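Local structure of insecticidal Delta-Endotoxin Cry8Ea1 (Bacillus Thuringiensis, 3EB7) at residues L193-Y204 with W256-E267; K300-S308 with T317-V328. The protein kills larvae of the beetle Holotrichia parallela, probably, like other three-domain Cry toxins, by binding receptors in the insect gut and inserting helices into the cell membrane. All blocks are in the same frame, centred on the assembly; numbering follows the deposited sequence.

In the fold
Contact 1 joins two domains: the last helix of the N-terminal helical bundle and the short helix 263-270 of the following beta-rich domain. Contact 2 lies wholly within that second domain, where strand 296-310 pairs with the edge strand 316-321 of a four-stranded antiparallel sheet. Both are partly buried, their nearest atoms about 9 Å apart, and both meet strand 414-422, through Leu266 in contact 1 and Tyr320 in contact 2. Their chemistry follows their place. Contact 1 depends on interlocking aromatic rings with few direct polar bonds, whereas contact 2 rests on a regular ladder of backbone hydrogen bonds, with side chains packed along both faces.

Contact 1 (L193-Y204 with W256-E267); sequences LKGSNAKQWVEY and WYDSAPSFNTLE
Phe263 is wedged between the chain leading into helix 198-220 and the first turns of that helix. Its ring has Gly195 N on one face, 3.4 Å above the plane, and Trp201 CD1 over the opposite face. Glycine suits position 195 because a CB there would run into Gln200 OE1, the oxygen that takes the N-H groups of Ser196 and Asn197. The Trp201 edge points at the Phe263 face, and Phe263 in turn drives its own edge into Tyr204, with CZ 3.4 Å from Tyr204 CG and the planes 79° apart. Two T-shaped contacts thus make a compact aromatic cluster. Trp201 reaches across to helix 263-270 because its chi1 of -171° swings the indole away from its own backbone N; there Leu266 CB lies over the face of its five-membered ring in a CH-pi contact. The indole NE1 donates to the anti lone pair of Glu267 OE1 over 2.7 Å, while Arg208 forms a salt bridge with OE2, so both carboxylate oxygens are engaged.

This is the interface between the helical domain and the beta-rich second domain of a three-domain Cry toxin. Here the helix starts meet: Asn197 and Gln200 form a capping box at one, and Phe263 N at the other donates to Ser196 O, 2.9 Å away. Ala198 suits its place because a lone methyl fits among Tyr257, Ala260 and Leu266, its CB 3.6 Å from Leu266 CD1.

Toward Lys199 the packing gives way to water. The aliphatic part of Lys199 lies over the Tyr257 face, CB 3.9 Å from the ring centroid, and carries its ammonium beyond the ring to a water. A second water links Ala198 N to Pro261 O. At the other exposed margin, Lys194 NZ makes a weak bond of 3.3 Å to Asn264 OD1.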
loop_
_atom_site.group_PDB
_atom_site.type_symbol
_atom_site.label_atom_id
_atom_site.label_comp_id
_atom_site.label_asym_id
_atom_site.label_seq_id
_atom_site.Cartn_x
_atom_site.Cartn_y
_atom_site.Cartn_z
ATOM N N LEU A 193 11.350 11.378 -12.989
ATOM C CA LEU A 193 10.910 10.528 -14.078
ATOM C C LEU A 193 9.787 11.151 -14.928
ATOM O O LEU A 193 9.411 10.590 -15.943
ATOM C CB LEU A 193 10.543 9.155 -13.552
ATOM C CG LEU A 193 11.676 8.187 -13.170
ATOM C CD1 LEU A 193 11.089 6.996 -12.518
ATOM C CD2 LEU A 193 12.540 7.730 -14.321
ATOM N N LYS A 194 9.256 12.307 -14.527
ATOM C CA LYS A 194 8.186 12.974 -15.295
ATOM C C LYS A 194 8.708 13.364 -16.686
ATOM O O LYS A 194 9.751 13.987 -16.801
ATOM C CB LYS A 194 7.683 14.200 -14.553
ATOM C CG LYS A 194 6.341 14.713 -14.984
ATOM C CD LYS A 194 5.965 15.910 -14.129
ATOM C CE LYS A 194 4.530 16.418 -14.358
ATOM N NZ LYS A 194 4.198 16.598 -15.820
ATOM N N GLY A 195 7.997 12.961 -17.738
ATOM C CA GLY A 195 8.446 13.185 -19.094
ATOM C C GLY A 195 7.373 13.792 -19.959
ATOM O O GLY A 195 6.467 14.455 -19.465
ATOM N N SER A 196 7.462 13.554 -21.256
ATOM C CA SER A 196 6.514 14.109 -22.193
ATOM C C SER A 196 5.836 13.026 -23.059
ATOM O O SER A 196 4.754 13.279 -23.604
ATOM C CB SER A 196 7.247 15.094 -23.083
ATOM O OG SER A 196 8.230 14.371 -23.836
ATOM N N ASN A 197 6.445 11.833 -23.185
ATOM C CA ASN A 197 5.850 10.804 -24.059
ATOM C C ASN A 197 5.317 9.593 -23.310
ATOM O O ASN A 197 5.516 9.450 -22.107
ATOM C CB ASN A 197 6.804 10.389 -25.209
ATOM C CG ASN A 197 8.054 9.700 -24.695
ATOM O OD1 ASN A 197 8.013 8.954 -23.699
ATOM N ND2 ASN A 197 9.174 9.942 -25.355
ATOM N N ALA A 198 4.658 8.698 -24.038
ATOM C CA ALA A 198 3.987 7.537 -23.419
ATOM C C ALA A 198 4.966 6.505 -22.832
ATOM O O ALA A 198 4.667 5.886 -21.839
ATOM C CB ALA A 198 2.993 6.886 -24.423
ATOM N N LYS A 199 6.145 6.363 -23.417
ATOM C CA LYS A 199 7.151 5.443 -22.937
ATOM C C LYS A 199 7.624 5.927 -21.584
ATOM O O LYS A 199 7.685 5.147 -20.632
ATOM C CB LYS A 199 8.322 5.384 -23.915
ATOM C CG LYS A 199 9.491 4.480 -23.513
ATOM C CD LYS A 199 10.577 4.578 -24.553
ATOM C CE LYS A 199 11.902 3.940 -24.075
ATOM N NZ LYS A 199 12.145 2.611 -24.685
ATOM N N GLN A 200 7.941 7.221 -21.488
ATOM C CA GLN A 200 8.275 7.824 -20.207
ATOM C C GLN A 200 7.157 7.645 -19.186
ATOM O O GLN A 200 7.417 7.372 -18.039
ATOM C CB GLN A 200 8.559 9.288 -20.416
ATOM C CG GLN A 200 9.920 9.528 -21.109
ATOM C CD GLN A 200 10.091 10.955 -21.564
ATOM O OE1 GLN A 200 9.126 11.642 -21.874
ATOM N NE2 GLN A 200 11.332 11.402 -21.633
ATOM N N TRP A 201 5.894 7.780 -19.600
ATOM C CA TRP A 201 4.814 7.539 -18.657
ATOM C C TRP A 201 4.871 6.100 -18.058
ATOM O O TRP A 201 4.737 5.918 -16.855
ATOM C CB TRP A 201 3.455 7.867 -19.274
ATOM C CG TRP A 201 2.421 7.824 -18.206
ATOM C CD1 TRP A 201 1.978 8.867 -17.441
ATOM C CD2 TRP A 201 1.710 6.653 -17.754
ATOM N NE1 TRP A 201 1.051 8.407 -16.534
ATOM C CE2 TRP A 201 0.855 7.063 -16.722
ATOM C CE3 TRP A 201 1.717 5.303 -18.140
ATOM C CZ2 TRP A 201 0.007 6.176 -16.057
ATOM C CZ3 TRP A 201 0.883 4.404 -17.470
ATOM C CH2 TRP A 201 0.038 4.848 -16.445
ATOM N N VAL A 202 5.079 5.094 -18.910
ATOM C CA VAL A 202 5.234 3.684 -18.438
ATOM C C VAL A 202 6.321 3.555 -17.352
ATOM O O VAL A 202 6.113 2.899 -16.322
ATOM C CB VAL A 202 5.497 2.713 -19.635
ATOM C CG1 VAL A 202 5.756 1.272 -19.153
ATOM C CG2 VAL A 202 4.344 2.743 -20.587
ATOM N N GLU A 203 7.446 4.226 -17.566
ATOM C CA GLU A 203 8.575 4.227 -16.630
ATOM C C GLU A 203 8.234 4.903 -15.314
ATOM O O GLU A 203 8.529 4.398 -14.215
ATOM C CB GLU A 203 9.791 4.900 -17.286
ATOM C CG GLU A 203 10.238 4.138 -18.558
ATOM C CD GLU A 203 11.213 4.915 -19.468
ATOM O OE1 GLU A 203 11.735 4.286 -20.397
ATOM O OE2 GLU A 203 11.464 6.125 -19.279
ATOM N N TYR A 204 7.579 6.046 -15.437
ATOM C CA TYR A 204 7.203 6.855 -14.287
ATOM C C TYR A 204 6.199 6.068 -13.426
ATOM O O TYR A 204 6.341 5.945 -12.223
ATOM C CB TYR A 204 6.597 8.161 -14.865
ATOM C CG TYR A 204 5.909 9.085 -13.904
ATOM C CD1 TYR A 204 4.554 8.914 -13.586
ATOM C CD2 TYR A 204 6.613 10.134 -13.306
ATOM C CE1 TYR A 204 3.901 9.786 -12.708
ATOM C CE2 TYR A 204 5.994 11.002 -12.444
ATOM C CZ TYR A 204 4.630 10.843 -12.148
ATOM O OH TYR A 204 4.022 11.741 -11.266
ATOM N N TRP A 256 3.292 -0.303 -28.348
ATOM C CA TRP A 256 2.025 0.429 -28.389
ATOM C C TRP A 256 2.262 1.944 -28.261
ATOM O O TRP A 256 1.555 2.750 -28.878
ATOM C CB TRP A 256 1.040 -0.107 -27.320
ATOM C CG TRP A 256 1.448 0.168 -25.896
ATOM C CD1 TRP A 256 2.157 -0.652 -25.064
ATOM C CD2 TRP A 256 1.172 1.364 -25.146
ATOM N NE1 TRP A 256 2.308 -0.064 -23.830
ATOM C CE2 TRP A 256 1.725 1.179 -23.854
ATOM C CE3 TRP A 256 0.496 2.565 -25.439
ATOM C CZ2 TRP A 256 1.652 2.156 -22.865
ATOM C CZ3 TRP A 256 0.414 3.534 -24.475
ATOM C CH2 TRP A 256 0.966 3.319 -23.180
ATOM N N TYR A 257 3.295 2.307 -27.507
ATOM C CA TYR A 257 3.615 3.699 -27.169
ATOM C C TYR A 257 4.467 4.417 -28.192
ATOM O O TYR A 257 4.897 5.545 -27.978
ATOM C CB TYR A 257 4.278 3.760 -25.791
ATOM C CG TYR A 257 5.522 2.905 -25.583
ATOM C CD1 TYR A 257 6.630 3.007 -26.435
ATOM C CD2 TYR A 257 5.624 2.072 -24.484
ATOM C CE1 TYR A 257 7.779 2.265 -26.223
ATOM C CE2 TYR A 257 6.759 1.310 -24.260
ATOM C CZ TYR A 257 7.821 1.407 -25.135
ATOM O OH TYR A 257 8.940 0.671 -24.918
ATOM N N ASP A 258 4.714 3.749 -29.309
ATOM C CA ASP A 258 5.425 4.347 -30.450
ATOM C C ASP A 258 4.587 5.458 -31.042
ATOM O O ASP A 258 5.119 6.423 -31.576
ATOM C CB ASP A 258 5.629 3.304 -31.559
ATOM C CG ASP A 258 6.813 2.378 -31.303
ATOM O OD1 ASP A 258 7.623 2.636 -30.363
ATOM O OD2 ASP A 258 6.910 1.380 -32.079
ATOM N N SER A 259 3.267 5.287 -31.022
ATOM C CA SER A 259 2.396 6.347 -31.520
ATOM C C SER A 259 1.170 6.469 -30.627
ATOM O O SER A 259 0.163 5.826 -30.840
ATOM C CB SER A 259 2.059 6.119 -32.988
ATOM O OG SER A 259 1.388 7.239 -33.531
ATOM N N ALA A 260 1.292 7.295 -29.591
ATOM C CA ALA A 260 0.318 7.327 -28.504
ATOM C C ALA A 260 0.277 8.746 -27.936
ATOM O O ALA A 260 1.138 9.531 -28.266
ATOM C CB ALA A 260 0.722 6.352 -27.447
ATOM N N PRO A 261 -0.729 9.069 -27.087
ATOM C CA PRO A 261 -0.827 10.410 -26.468
ATOM C C PRO A 261 0.371 10.784 -25.545
ATOM O O PRO A 261 1.129 9.930 -25.107
ATOM C CB PRO A 261 -2.130 10.330 -25.638
ATOM C CG PRO A 261 -2.832 9.162 -26.108
ATOM C CD PRO A 261 -1.855 8.207 -26.692
ATOM N N SER A 262 0.499 12.057 -25.245
ATOM C CA SER A 262 1.527 12.560 -24.365
ATOM C C SER A 262 1.415 11.940 -22.984
ATOM O O SER A 262 0.371 11.368 -22.635
ATOM C CB SER A 262 1.361 14.059 -24.209
ATOM O OG SER A 262 0.125 14.298 -23.565
ATOM N N PHE A 263 2.513 12.066 -22.232
ATOM C CA PHE A 263 2.588 11.829 -20.801
ATOM C C PHE A 263 1.358 12.351 -20.020
ATOM O O PHE A 263 0.682 11.565 -19.304
ATOM C CB PHE A 263 3.848 12.484 -20.220
ATOM C CG PHE A 263 4.130 12.087 -18.782
ATOM C CD1 PHE A 263 5.079 11.100 -18.495
ATOM C CD2 PHE A 263 3.439 12.674 -17.721
ATOM C CE1 PHE A 263 5.334 10.720 -17.185
ATOM C CE2 PHE A 263 3.680 12.296 -16.400
ATOM C CZ PHE A 263 4.638 11.319 -16.131
ATOM N N ASN A 264 1.107 13.667 -20.128
ATOM C CA ASN A 264 0.009 14.312 -19.394
ATOM C C ASN A 264 -1.333 13.739 -19.781
ATOM O O ASN A 264 -2.220 13.593 -18.917
ATOM C CB ASN A 264 -0.023 15.824 -19.561
ATOM C CG ASN A 264 1.178 16.521 -18.926
ATOM O OD1 ASN A 264 1.786 16.028 -17.972
ATOM N ND2 ASN A 264 1.513 17.699 -19.455
ATOM N N THR A 265 -1.517 13.429 -21.058
ATOM C CA THR A 265 -2.778 12.814 -21.483
ATOM C C THR A 265 -2.965 11.431 -20.817
ATOM O O THR A 265 -4.055 11.106 -20.373
ATOM C CB THR A 265 -2.804 12.669 -23.000
ATOM O OG1 THR A 265 -2.462 13.928 -23.612
ATOM C CG2 THR A 265 -4.142 12.190 -23.491
ATOM N N LEU A 266 -1.906 10.624 -20.749
ATOM C CA LEU A 266 -1.970 9.312 -20.072
ATOM C C LEU A 266 -2.223 9.428 -18.563
ATOM O O LEU A 266 -3.038 8.683 -18.021
ATOM C CB LEU A 266 -0.710 8.469 -20.320
ATOM C CG LEU A 266 -0.459 8.072 -21.781
ATOM C CD1 LEU A 266 0.581 6.981 -21.819
ATOM C CD2 LEU A 266 -1.799 7.574 -22.488
ATOM N N GLU A 267 -1.518 10.336 -17.904
ATOM C CA GLU A 267 -1.674 10.513 -16.464
ATOM C C GLU A 267 -3.112 10.933 -16.118
ATOM O O GLU A 267 -3.704 10.434 -15.173
ATOM C CB GLU A 267 -0.650 11.521 -15.905
ATOM C CG GLU A 267 -0.671 11.675 -14.383
ATOM C CD GLU A 267 -0.149 10.429 -13.586
ATOM O OE1 GLU A 267 0.422 9.482 -14.174
ATOM O OE2 GLU A 267 -0.294 10.406 -12.339
HETATM O O HOH W 1 3.654 9.520 -26.592
HETATM O O HOH W 2 6.530 7.015 -26.727
HETATM O O HOH W 3 11.006 1.622 -27.342
#

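Contact 2 (K300-S308 with T317-V328); sequences KWIGHQISS and TQTYGTTSGSSV
His304 and Tyr320 face each other as a hydrogen-bonded pair of an antiparallel beta hairpin, in which strand 316-321 forms one edge of a four-stranded sheet in the second domain. His304 N donates to Tyr320 O and His304 O accepts from Tyr320 N, both at 2.8 Å; Ile306 and Gln318 repeat the pattern two residues on.

From CB, Tyr320 can be followed outward along the side chain of His304. CB sits over the imidazole face, 3.6 Å from His304 CE1, a CH-pi contact. CG then passes CE1, and CD2 comes to 3.4 Å from His304 NE2. The two rings are nearly parallel, 18° apart, but offset along their planes so that little of one lies over the other. CE2 next reaches Ile306 CG2 at the ring edge, and Thr420 of strand 414-422 adjoins the side chain. His304 CG lies between the backbone N and the carbonyl carbon (chi1 66°), which sets the ring beside Tyr320 while both nitrogens find partners: ND1 accepts from Trp301 NE1, and NE2 bonds to Val419 O. An imidazole suits this buried site because it offers a flat face for packing together with a donor and an acceptor.

Gly303 and Gly321 pair with CA atoms only 3.9 Å apart; a CB on Gly303 would strike Thr322 O, and one on Gly321 would strike Ile302 O, so both places call for glycine. Ile302 and Gly303 together oppose Tyr286 in a classic beta bulge. Beyond it Thr322 N still bonds Ile302 O, while the loop after the strand folds back against Ile302, whose CD1 touches Ser327 and, at 4.1 Å, Val328 CG2. On the sheet face bearing Gln305, its CG packs on Thr317 CG2, and farther along the hydroxyls Ser307 OG and Thr317 OG1 share a hydrogen bond of 2.6 Å.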
loop_
_atom_site.group_PDB
_atom_site.type_symbol
_atom_site.label_atom_id
_atom_site.label_comp_id
_atom_site.label_asym_id
_atom_site.label_seq_id
_atom_site.Cartn_x
_atom_site.Cartn_y
_atom_site.Cartn_z
ATOM N N LYS A 300 -10.484 -7.689 -30.500
ATOM C CA LYS A 300 -9.836 -7.016 -29.387
ATOM C C LYS A 300 -10.800 -6.146 -28.589
ATOM O O LYS A 300 -11.850 -5.779 -29.062
ATOM C CB LYS A 300 -8.625 -6.203 -29.884
ATOM C CG LYS A 300 -8.949 -5.160 -30.922
ATOM C CD LYS A 300 -7.726 -4.243 -31.158
ATOM C CE LYS A 300 -7.753 -3.492 -32.511
ATOM N NZ LYS A 300 -8.807 -2.470 -32.489
ATOM N N TRP A 301 -10.399 -5.838 -27.368
ATOM C CA TRP A 301 -11.107 -4.984 -26.429
ATOM C C TRP A 301 -10.990 -3.543 -26.950
ATOM O O TRP A 301 -9.870 -2.936 -26.931
ATOM C CB TRP A 301 -10.377 -5.147 -25.088
ATOM C CG TRP A 301 -10.888 -4.394 -23.850
ATOM C CD1 TRP A 301 -11.426 -3.115 -23.780
ATOM C CD2 TRP A 301 -10.831 -4.875 -22.492
ATOM N NE1 TRP A 301 -11.725 -2.805 -22.456
ATOM C CE2 TRP A 301 -11.354 -3.854 -21.653
ATOM C CE3 TRP A 301 -10.378 -6.067 -21.907
ATOM C CZ2 TRP A 301 -11.467 -4.011 -20.266
ATOM C CZ3 TRP A 301 -10.496 -6.222 -20.526
ATOM C CH2 TRP A 301 -11.037 -5.187 -19.720
ATOM N N ILE A 302 -12.110 -3.024 -27.463
ATOM C CA ILE A 302 -12.190 -1.642 -27.979
ATOM C C ILE A 302 -12.939 -0.645 -27.063
ATOM O O ILE A 302 -12.987 0.549 -27.356
ATOM C CB ILE A 302 -12.809 -1.540 -29.417
ATOM C CG1 ILE A 302 -14.269 -2.024 -29.422
ATOM C CG2 ILE A 302 -11.965 -2.258 -30.430
ATOM C CD1 ILE A 302 -15.042 -1.757 -30.755
ATOM N N GLY A 303 -13.519 -1.130 -25.973
ATOM C CA GLY A 303 -14.217 -0.278 -25.011
ATOM C C GLY A 303 -14.792 -1.146 -23.916
ATOM O O GLY A 303 -14.848 -2.374 -24.062
ATOM N N HIS A 304 -15.182 -0.536 -22.802
ATOM C CA HIS A 304 -15.813 -1.258 -21.694
ATOM C C HIS A 304 -16.679 -0.345 -20.861
ATOM O O HIS A 304 -16.574 0.880 -20.907
ATOM C CB HIS A 304 -14.783 -1.984 -20.803
ATOM C CG HIS A 304 -13.859 -1.079 -20.046
ATOM N ND1 HIS A 304 -12.678 -0.604 -20.579
ATOM C CD2 HIS A 304 -13.919 -0.599 -18.780
ATOM C CE1 HIS A 304 -12.069 0.158 -19.688
ATOM N NE2 HIS A 304 -12.783 0.155 -18.575
ATOM N N GLN A 305 -17.536 -0.978 -20.090
ATOM C CA GLN A 305 -18.413 -0.315 -19.157
ATOM C C GLN A 305 -18.097 -0.948 -17.813
ATOM O O GLN A 305 -18.050 -2.162 -17.678
ATOM C CB GLN A 305 -19.866 -0.557 -19.592
ATOM C CG GLN A 305 -20.813 0.490 -19.111
ATOM C CD GLN A 305 -22.256 0.033 -19.048
ATOM O OE1 GLN A 305 -23.101 0.607 -19.701
ATOM N NE2 GLN A 305 -22.543 -0.977 -18.248
ATOM N N ILE A 306 -17.819 -0.149 -16.818
ATOM C CA ILE A 306 -17.375 -0.692 -15.549
ATOM C C ILE A 306 -18.199 -0.115 -14.416
ATOM O O ILE A 306 -18.470 1.085 -14.390
ATOM C CB ILE A 306 -15.827 -0.459 -15.317
ATOM C CG1 ILE A 306 -15.376 -1.059 -13.966
ATOM C CG2 ILE A 306 -15.442 1.045 -15.441
ATOM C CD1 ILE A 306 -13.871 -1.209 -13.849
ATOM N N SER A 307 -18.607 -0.974 -13.483
ATOM C CA SER A 307 -19.346 -0.538 -12.305
ATOM C C SER A 307 -18.530 -0.865 -11.085
ATOM O O SER A 307 -17.927 -1.959 -10.988
ATOM C CB SER A 307 -20.721 -1.221 -12.209
ATOM O OG SER A 307 -21.566 -0.885 -13.303
ATOM N N SER A 308 -18.514 0.090 -10.152
ATOM C CA SER A 308 -17.931 -0.089 -8.811
ATOM C C SER A 308 -18.794 0.531 -7.727
ATOM O O SER A 308 -19.729 1.330 -7.988
ATOM C CB SER A 308 -16.535 0.535 -8.739
ATOM O OG SER A 308 -16.557 1.873 -9.208
ATOM N N THR A 317 -21.268 3.842 -12.570
ATOM C CA THR A 317 -20.921 3.205 -13.796
ATOM C C THR A 317 -20.288 4.205 -14.731
ATOM O O THR A 317 -20.867 5.260 -14.999
ATOM C CB THR A 317 -22.142 2.533 -14.466
ATOM O OG1 THR A 317 -22.648 1.504 -13.619
ATOM C CG2 THR A 317 -21.766 1.893 -15.770
ATOM N N GLN A 318 -19.087 3.886 -15.219
ATOM C CA GLN A 318 -18.462 4.703 -16.248
ATOM C C GLN A 318 -18.181 3.863 -17.491
ATOM O O GLN A 318 -18.138 2.634 -17.454
ATOM C CB GLN A 318 -17.179 5.402 -15.748
ATOM C CG GLN A 318 -17.196 5.870 -14.265
ATOM C CD GLN A 318 -17.914 7.228 -13.957
ATOM O OE1 GLN A 318 -18.372 7.973 -14.860
ATOM N NE2 GLN A 318 -18.001 7.548 -12.650
ATOM N N THR A 319 -17.976 4.562 -18.591
ATOM C CA THR A 319 -17.795 3.999 -19.903
ATOM C C THR A 319 -16.433 4.440 -20.386
ATOM O O THR A 319 -16.007 5.562 -20.079
ATOM C CB THR A 319 -18.927 4.553 -20.795
ATOM O OG1 THR A 319 -19.942 3.561 -20.897
ATOM C CG2 THR A 319 -18.483 4.909 -22.157
ATOM N N TYR A 320 -15.753 3.558 -21.129
ATOM C CA TYR A 320 -14.469 3.859 -21.775
ATOM C C TYR A 320 -14.416 3.285 -23.156
ATOM O O TYR A 320 -14.892 2.174 -23.369
ATOM C CB TYR A 320 -13.306 3.220 -21.002
ATOM C CG TYR A 320 -13.027 3.859 -19.675
ATOM C CD1 TYR A 320 -12.093 4.882 -19.579
ATOM C CD2 TYR A 320 -13.683 3.440 -18.515
ATOM C CE1 TYR A 320 -11.794 5.454 -18.378
ATOM C CE2 TYR A 320 -13.397 4.038 -17.295
ATOM C CZ TYR A 320 -12.468 5.053 -17.258
ATOM O OH TYR A 320 -12.152 5.670 -16.088
ATOM N N GLY A 321 -13.823 4.034 -24.075
ATOM C CA GLY A 321 -13.576 3.562 -25.422
ATOM C C GLY A 321 -14.818 3.552 -26.285
ATOM O O GLY A 321 -15.701 4.409 -26.131
ATOM N N THR A 322 -14.875 2.603 -27.211
ATOM C CA THR A 322 -16.024 2.443 -28.071
ATOM C C THR A 322 -16.951 1.393 -27.487
ATOM O O THR A 322 -16.541 0.261 -27.202
ATOM C CB THR A 322 -15.570 2.076 -29.479
ATOM O OG1 THR A 322 -14.754 3.142 -29.964
ATOM C CG2 THR A 322 -16.764 1.856 -30.457
ATOM N N THR A 323 -18.197 1.788 -27.257
ATOM C CA THR A 323 -19.180 0.868 -26.690
ATOM C C THR A 323 -20.479 0.842 -27.487
ATOM O O THR A 323 -21.473 0.385 -26.992
ATOM C CB THR A 323 -19.497 1.182 -25.195
ATOM O OG1 THR A 323 -20.151 2.460 -25.105
ATOM C CG2 THR A 323 -18.215 1.193 -24.320
ATOM N N SER A 324 -20.477 1.350 -28.713
ATOM C CA SER A 324 -21.650 1.262 -29.579
ATOM C C SER A 324 -21.201 1.447 -31.030
ATOM O O SER A 324 -20.089 1.925 -31.299
ATOM C CB SER A 324 -22.688 2.362 -29.237
ATOM O OG SER A 324 -22.165 3.662 -29.580
ATOM N N GLY A 325 -22.076 1.080 -31.956
ATOM C CA GLY A 325 -21.880 1.391 -33.356
ATOM C C GLY A 325 -21.421 0.173 -34.111
ATOM O O GLY A 325 -21.338 -0.924 -33.549
ATOM N N SER A 326 -21.084 0.392 -35.385
ATOM C CA SER A 326 -20.741 -0.664 -36.309
ATOM C C SER A 326 -19.460 -1.412 -35.951
ATOM O O SER A 326 -19.272 -2.550 -36.400
ATOM C CB SER A 326 -20.646 -0.098 -37.722
ATOM O OG SER A 326 -19.670 0.939 -37.818
ATOM N N SER A 327 -18.568 -0.797 -35.167
ATOM C CA SER A 327 -17.302 -1.467 -34.825
ATOM C C SER A 327 -17.491 -2.567 -33.788
ATOM O O SER A 327 -16.659 -3.446 -33.684
ATOM C CB SER A 327 -16.272 -0.482 -34.278
ATOM O OG SER A 327 -15.651 0.259 -35.300
ATOM N N VAL A 328 -18.559 -2.496 -32.999
ATOM C CA VAL A 328 -18.773 -3.414 -31.876
ATOM C C VAL A 328 -19.367 -4.692 -32.427
ATOM O O VAL A 328 -20.502 -4.689 -32.926
ATOM C CB VAL A 328 -19.721 -2.804 -30.812
ATOM C CG1 VAL A 328 -20.075 -3.828 -29.714
ATOM C CG2 VAL A 328 -19.118 -1.533 -30.216
#